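Putative enoyl-CoA hydratase/isomerase (Mycobacterium abscessus, PDB 3RSI) probably acts as a hydro-lyase of the enoyl-CoA hydratase/isomerase family, consistent with a role in lipid metabolism. Local coordinates at residues G208-A218 with L237-D246. Sequence-based numbering, arbitrary orientation.
Sequences GPLAVRNAKEA and LTRPVITSAD
An antiparallel helical hairpin in the C-terminal helical region of this crotonase-like subunit brings Asn-214 against Leu-237 and Val-241, and illustrates a single direct amide-to-carbonyl bond within a largely apolar helix pairing. Helix segments 209-218 and 237-242 run at 170° with their axes 9.4 Å apart. The second helix is kinked at Pro-240, whose nitrogen makes no bond to the preceding turn. Leu-237 O, not bonded to Val-241 N, accepts instead from across the interface: Asn-214 ND2 donates to it over 3.0 Å, nearly straight at 166°, in the amide plane and on a lone pair of the oxygen. CG beside the asparagine's own backbone N (chi1 -73°) turns ND2 toward that carbonyl. Asn-214 CB lies 3.8 Å from Val-241 CG2 as the two side chains pass in opposite directions. Leu-237 divides its branches, CD1 lying 3.5 Å from Ala-218 N while CD2 meets the carboxylate end of Glu-217, whose extended chain crosses the leucine at about a right angle and whose OE2 forms a salt bridge with Arg-221. One turn before Asn-214, Leu-210 brings CD2 to 3.7 Å from Ser-244 CB. Ser-244 OG caps the next helix at Ala-247 N and also bonds to Val-241 O, which ties the linker to the last turn of the preceding helix. Water bridges the remaining end, donating to Asp-246 OD2 at 2.6 Å and accepting from Ala-211 N at 3.2 Å in the first turn of helix 209-222. Asp-246 OD1 accepts from Thr-263 N and OD2 from Gly-264 N, holding the C-terminal tail beside helix 245-253, while a second subunit packs its Leu-144 on Ala-211 and its Gly-143 on Val-241, setting the hairpin between tail and subunit interface.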
ATOM      1  N   GLY B 208     -13.553 -22.705  -6.810  1.00 13.61           N
ATOM      2  CA  GLY B 208     -15.010 -22.529  -6.890  1.00 13.77           C
ATOM      3  C   GLY B 208     -15.323 -21.234  -7.622  1.00 13.73           C
ATOM      4  O   GLY B 208     -14.833 -20.189  -7.218  1.00 13.16           O
ATOM      5  N   PRO B 209     -16.118 -21.294  -8.711  1.00 13.98           N
ATOM      6  CA  PRO B 209     -16.348 -20.078  -9.501  1.00 13.90           C
ATOM      7  C   PRO B 209     -17.169 -18.997  -8.802  1.00 13.40           C
ATOM      8  O   PRO B 209     -16.908 -17.811  -9.016  1.00 13.81           O
ATOM      9  CB  PRO B 209     -17.079 -20.583 -10.750  1.00 14.10           C
ATOM     10  CG  PRO B 209     -16.897 -21.994 -10.792  1.00 13.99           C
ATOM     11  CD  PRO B 209     -16.646 -22.486  -9.397  1.00 14.94           C
ATOM     12  N   LEU B 210     -18.131 -19.380  -7.958  1.00 13.08           N
ATOM     13  CA  LEU B 210     -18.882 -18.376  -7.193  1.00 13.05           C
ATOM     14  C   LEU B 210     -17.977 -17.753  -6.128  1.00 11.98           C
ATOM     15  O   LEU B 210     -18.016 -16.533  -5.896  1.00 12.04           O
ATOM     16  CB  LEU B 210     -20.146 -18.973  -6.571  1.00 13.39           C
ATOM     17  CG  LEU B 210     -20.984 -18.035  -5.703  1.00 15.17           C
ATOM     18  CD1 LEU B 210     -21.625 -16.916  -6.525  1.00 13.58           C
ATOM     19  CD2 LEU B 210     -22.047 -18.844  -4.931  1.00 14.61           C
ATOM     20  N   ALA B 211     -17.158 -18.599  -5.504  1.00 11.89           N
ATOM     21  CA  ALA B 211     -16.172 -18.174  -4.515  1.00 10.98           C
ATOM     22  C   ALA B 211     -15.195 -17.174  -5.120  1.00 11.01           C
ATOM     23  O   ALA B 211     -14.977 -16.125  -4.541  1.00 10.65           O
ATOM     24  CB  ALA B 211     -15.418 -19.347  -3.980  1.00 11.10           C
ATOM     25  N   VAL B 212     -14.632 -17.499  -6.282  1.00 10.35           N
ATOM     26  CA  VAL B 212     -13.701 -16.593  -6.979  1.00 10.95           C
ATOM     27  C   VAL B 212     -14.350 -15.254  -7.397  1.00 11.57           C
ATOM     28  O   VAL B 212     -13.793 -14.184  -7.153  1.00 10.92           O
ATOM     29  CB  VAL B 212     -13.020 -17.318  -8.185  1.00 11.48           C
ATOM     30  CG1 VAL B 212     -12.220 -16.331  -9.051  1.00 11.04           C
ATOM     31  CG2 VAL B 212     -12.127 -18.472  -7.663  1.00 10.81           C
ATOM     32  N   ARG B 213     -15.527 -15.307  -8.026  1.00 12.61           N
ATOM     33  CA  ARG B 213     -16.269 -14.093  -8.414  1.00 13.24           C
ATOM     34  C   ARG B 213     -16.608 -13.210  -7.189  1.00 12.15           C
ATOM     35  O   ARG B 213     -16.340 -12.010  -7.177  1.00 10.16           O
ATOM     36  CB  ARG B 213     -17.558 -14.516  -9.137  1.00 14.75           C
ATOM     37  CG  ARG B 213     -18.606 -13.442  -9.349  1.00 20.83           C
ATOM     38  CD  ARG B 213     -19.890 -13.983 -10.041  1.00 26.17           C
ATOM     39  NE  ARG B 213     -19.550 -15.015 -11.025  1.00 30.25           N
ATOM     40  CZ  ARG B 213     -19.957 -16.288 -11.002  1.00 35.59           C
ATOM     41  NH1 ARG B 213     -19.541 -17.123 -11.955  1.00 38.03           N
ATOM     42  NH2 ARG B 213     -20.787 -16.744 -10.067  1.00 36.73           N
ATOM     43  N   ASN B 214     -17.203 -13.805  -6.160  1.00 11.21           N
ATOM     44  CA  ASN B 214     -17.583 -13.014  -4.987  1.00 10.90           C
ATOM     45  C   ASN B 214     -16.380 -12.500  -4.223  1.00 10.78           C
ATOM     46  O   ASN B 214     -16.433 -11.404  -3.660  1.00 10.14           O
ATOM     47  CB  ASN B 214     -18.546 -13.763  -4.054  1.00 11.28           C
ATOM     48  CG  ASN B 214     -19.947 -13.874  -4.641  1.00 11.68           C
ATOM     49  OD1 ASN B 214     -20.111 -13.834  -5.852  1.00  8.96           O
ATOM     50  ND2 ASN B 214     -20.955 -14.022  -3.783  1.00  9.95           N
ATOM     51  N   ALA B 215     -15.296 -13.270  -4.203  1.00 10.76           N
ATOM     52  CA  ALA B 215     -14.064 -12.796  -3.557  1.00 10.66           C
ATOM     53  C   ALA B 215     -13.491 -11.563  -4.278  1.00 10.72           C
ATOM     54  O   ALA B 215     -13.166 -10.554  -3.647  1.00 11.11           O
ATOM     55  CB  ALA B 215     -13.026 -13.921  -3.465  1.00  9.86           C
ATOM     56  N   LYS B 216     -13.374 -11.635  -5.593  1.00 10.57           N
ATOM     57  CA  LYS B 216     -12.933 -10.462  -6.354  1.00 10.52           C
ATOM     58  C   LYS B 216     -13.860  -9.269  -6.143  1.00 10.19           C
ATOM     59  O   LYS B 216     -13.399  -8.165  -5.928  1.00 10.24           O
ATOM     60  CB  LYS B 216     -12.805 -10.756  -7.848  1.00 10.20           C
ATOM     61  CG  LYS B 216     -12.323  -9.509  -8.656  1.00 10.58           C
ATOM     62  CD  LYS B 216     -12.062  -9.792 -10.169  1.00  9.64           C
ATOM     63  CE  LYS B 216     -11.760  -8.487 -10.885  1.00  9.21           C
ATOM     64  NZ  LYS B 216     -11.284  -8.648 -12.291  1.00  9.66           N
ATOM     65  N   GLU B 217     -15.161  -9.494  -6.172  1.00 10.42           N
ATOM     66  CA  GLU B 217     -16.107  -8.405  -6.026  1.00 10.90           C
ATOM     67  C   GLU B 217     -16.038  -7.809  -4.631  1.00 10.51           C
ATOM     68  O   GLU B 217     -16.140  -6.583  -4.484  1.00 10.55           O
ATOM     69  CB  GLU B 217     -17.537  -8.864  -6.340  1.00 11.88           C
ATOM     70  CG  GLU B 217     -18.550  -7.724  -6.242  1.00 13.73           C
ATOM     71  CD  GLU B 217     -19.918  -8.111  -6.714  1.00 16.82           C
ATOM     72  OE1 GLU B 217     -20.109  -9.253  -7.170  1.00 17.21           O
ATOM     73  OE2 GLU B 217     -20.812  -7.256  -6.615  1.00 19.73           O
ATOM     74  N   ALA B 218     -15.817  -8.651  -3.607  1.00  9.61           N
ATOM     75  CA  ALA B 218     -15.713  -8.145  -2.221  1.00  9.57           C
ATOM     76  C   ALA B 218     -14.429  -7.323  -2.036  1.00  9.45           C
ATOM     77  O   ALA B 218     -14.436  -6.253  -1.417  1.00  9.60           O
ATOM     78  CB  ALA B 218     -15.807  -9.307  -1.178  1.00  8.57           C
ATOM     79  N   LEU B 237     -21.447 -10.443   0.244  1.00 14.75           N
ATOM     80  CA  LEU B 237     -20.881 -11.334  -0.783  1.00 13.97           C
ATOM     81  C   LEU B 237     -20.391 -12.680  -0.196  1.00 13.49           C
ATOM     82  O   LEU B 237     -20.251 -13.665  -0.909  1.00 14.03           O
ATOM     83  CB  LEU B 237     -19.736 -10.596  -1.503  1.00 13.52           C
ATOM     84  CG  LEU B 237     -20.254  -9.478  -2.429  1.00 13.79           C
ATOM     85  CD1 LEU B 237     -19.221  -8.382  -2.730  1.00 12.99           C
ATOM     86  CD2 LEU B 237     -20.709 -10.117  -3.724  1.00 14.59           C
ATOM     87  N   THR B 238     -20.138 -12.725   1.102  1.00 13.19           N
ATOM     88  CA  THR B 238     -19.684 -13.963   1.734  1.00 13.81           C
ATOM     89  C   THR B 238     -20.844 -14.927   2.003  1.00 14.36           C
ATOM     90  O   THR B 238     -20.707 -16.132   1.820  1.00 14.22           O
ATOM     91  CB  THR B 238     -18.912 -13.641   3.017  1.00 13.73           C
ATOM     92  OG1 THR B 238     -17.702 -12.952   2.663  1.00 14.03           O
ATOM     93  CG2 THR B 238     -18.571 -14.904   3.819  1.00 14.15           C
ATOM     94  N   ARG B 239     -21.984 -14.387   2.422  1.00 15.31           N
ATOM     95  CA  ARG B 239     -23.142 -15.202   2.812  1.00 16.35           C
ATOM     96  C   ARG B 239     -23.583 -16.185   1.731  1.00 15.34           C
ATOM     97  O   ARG B 239     -23.764 -17.362   2.031  1.00 15.14           O
ATOM     98  CB  ARG B 239     -24.339 -14.329   3.236  1.00 17.62           C
ATOM     99  CG  ARG B 239     -24.252 -13.784   4.634  1.00 23.04           C
ATOM    100  CD  ARG B 239     -25.496 -12.960   5.018  1.00 29.28           C
ATOM    101  NE  ARG B 239     -25.104 -11.701   5.660  1.00 34.10           N
ATOM    102  CZ  ARG B 239     -25.276 -10.474   5.159  1.00 37.38           C
ATOM    103  NH1 ARG B 239     -25.884 -10.262   3.991  1.00 39.28           N
ATOM    104  NH2 ARG B 239     -24.847  -9.432   5.860  1.00 39.30           N
ATOM    105  N   PRO B 240     -23.770 -15.708   0.476  1.00 15.25           N
ATOM    106  CA  PRO B 240     -24.146 -16.611  -0.616  1.00 15.03           C
ATOM    107  C   PRO B 240     -23.117 -17.722  -0.836  1.00 14.47           C
ATOM    108  O   PRO B 240     -23.498 -18.839  -1.155  1.00 15.30           O
ATOM    109  CB  PRO B 240     -24.226 -15.682  -1.837  1.00 15.24           C
ATOM    110  CG  PRO B 240     -24.511 -14.370  -1.293  1.00 15.79           C
ATOM    111  CD  PRO B 240     -23.760 -14.311   0.020  1.00 15.01           C
ATOM    112  N   VAL B 241     -21.840 -17.433  -0.622  1.00 13.48           N
ATOM    113  CA  VAL B 241     -20.791 -18.443  -0.785  1.00 13.23           C
ATOM    114  C   VAL B 241     -20.938 -19.522   0.290  1.00 13.99           C
ATOM    115  O   VAL B 241     -20.969 -20.711  -0.023  1.00 13.32           O
ATOM    116  CB  VAL B 241     -19.379 -17.816  -0.751  1.00 12.42           C
ATOM    117  CG1 VAL B 241     -18.310 -18.883  -0.769  1.00 10.65           C
ATOM    118  CG2 VAL B 241     -19.202 -16.847  -1.935  1.00 12.49           C
ATOM    119  N   ILE B 242     -21.074 -19.100   1.541  1.00 14.95           N
ATOM    120  CA  ILE B 242     -21.286 -20.039   2.661  1.00 16.36           C
ATOM    121  C   ILE B 242     -22.439 -21.006   2.430  1.00 16.39           C
ATOM    122  O   ILE B 242     -22.331 -22.198   2.711  1.00 17.39           O
ATOM    123  CB  ILE B 242     -21.534 -19.281   4.004  1.00 16.92           C
ATOM    124  CG1 ILE B 242     -20.316 -18.449   4.387  1.00 18.27           C
ATOM    125  CG2 ILE B 242     -21.847 -20.254   5.147  1.00 18.48           C
ATOM    126  CD1 ILE B 242     -19.057 -19.215   4.319  1.00 20.82           C
ATOM    127  N   THR B 243     -23.534 -20.502   1.879  1.00 16.61           N
ATOM    128  CA  THR B 243     -24.740 -21.296   1.666  1.00 16.58           C
ATOM    129  C   THR B 243     -24.803 -21.992   0.295  1.00 16.75           C
ATOM    130  O   THR B 243     -25.813 -22.627  -0.039  1.00 17.52           O
ATOM    131  CB  THR B 243     -25.991 -20.425   1.879  1.00 16.80           C
ATOM    132  OG1 THR B 243     -25.992 -19.338   0.946  1.00 16.84           O
ATOM    133  CG2 THR B 243     -26.005 -19.874   3.331  1.00 17.90           C
ATOM    134  N   SER B 244     -23.723 -21.907  -0.469  1.00 15.62           N
ATOM    135  CA  SER B 244     -23.701 -22.411  -1.845  1.00 15.24           C
ATOM    136  C   SER B 244     -23.580 -23.938  -1.888  1.00 15.60           C
ATOM    137  O   SER B 244     -23.102 -24.579  -0.936  1.00 14.55           O
ATOM    138  CB  SER B 244     -22.552 -21.755  -2.633  1.00 14.32           C
ATOM    139  OG  SER B 244     -21.260 -22.183  -2.178  1.00 12.57           O
ATOM    140  N   ALA B 245     -24.015 -24.504  -3.007  1.00 16.05           N
ATOM    141  CA  ALA B 245     -23.757 -25.899  -3.319  1.00 16.68           C
ATOM    142  C   ALA B 245     -22.245 -26.159  -3.398  1.00 16.49           C
ATOM    143  O   ALA B 245     -21.762 -27.165  -2.877  1.00 16.21           O
ATOM    144  CB  ALA B 245     -24.443 -26.289  -4.652  1.00 16.83           C
ATOM    145  N   ASP B 246     -21.508 -25.248  -4.026  1.00 16.16           N
ATOM    146  CA  ASP B 246     -20.057 -25.417  -4.183  1.00 16.20           C
ATOM    147  C   ASP B 246     -19.334 -25.547  -2.848  1.00 16.14           C
ATOM    148  O   ASP B 246     -18.456 -26.393  -2.730  1.00 16.30           O
ATOM    149  CB  ASP B 246     -19.429 -24.276  -4.981  1.00 15.29           C
ATOM    150  CG  ASP B 246     -19.622 -24.425  -6.473  1.00 15.04           C
ATOM    151  OD1 ASP B 246     -20.227 -25.423  -6.926  1.00 15.64           O
ATOM    152  OD2 ASP B 246     -19.158 -23.537  -7.207  1.00 15.57           O
TER
HETATM  153  O   HOH W   1     -17.878 -21.640  -5.942  1.00  8.14           O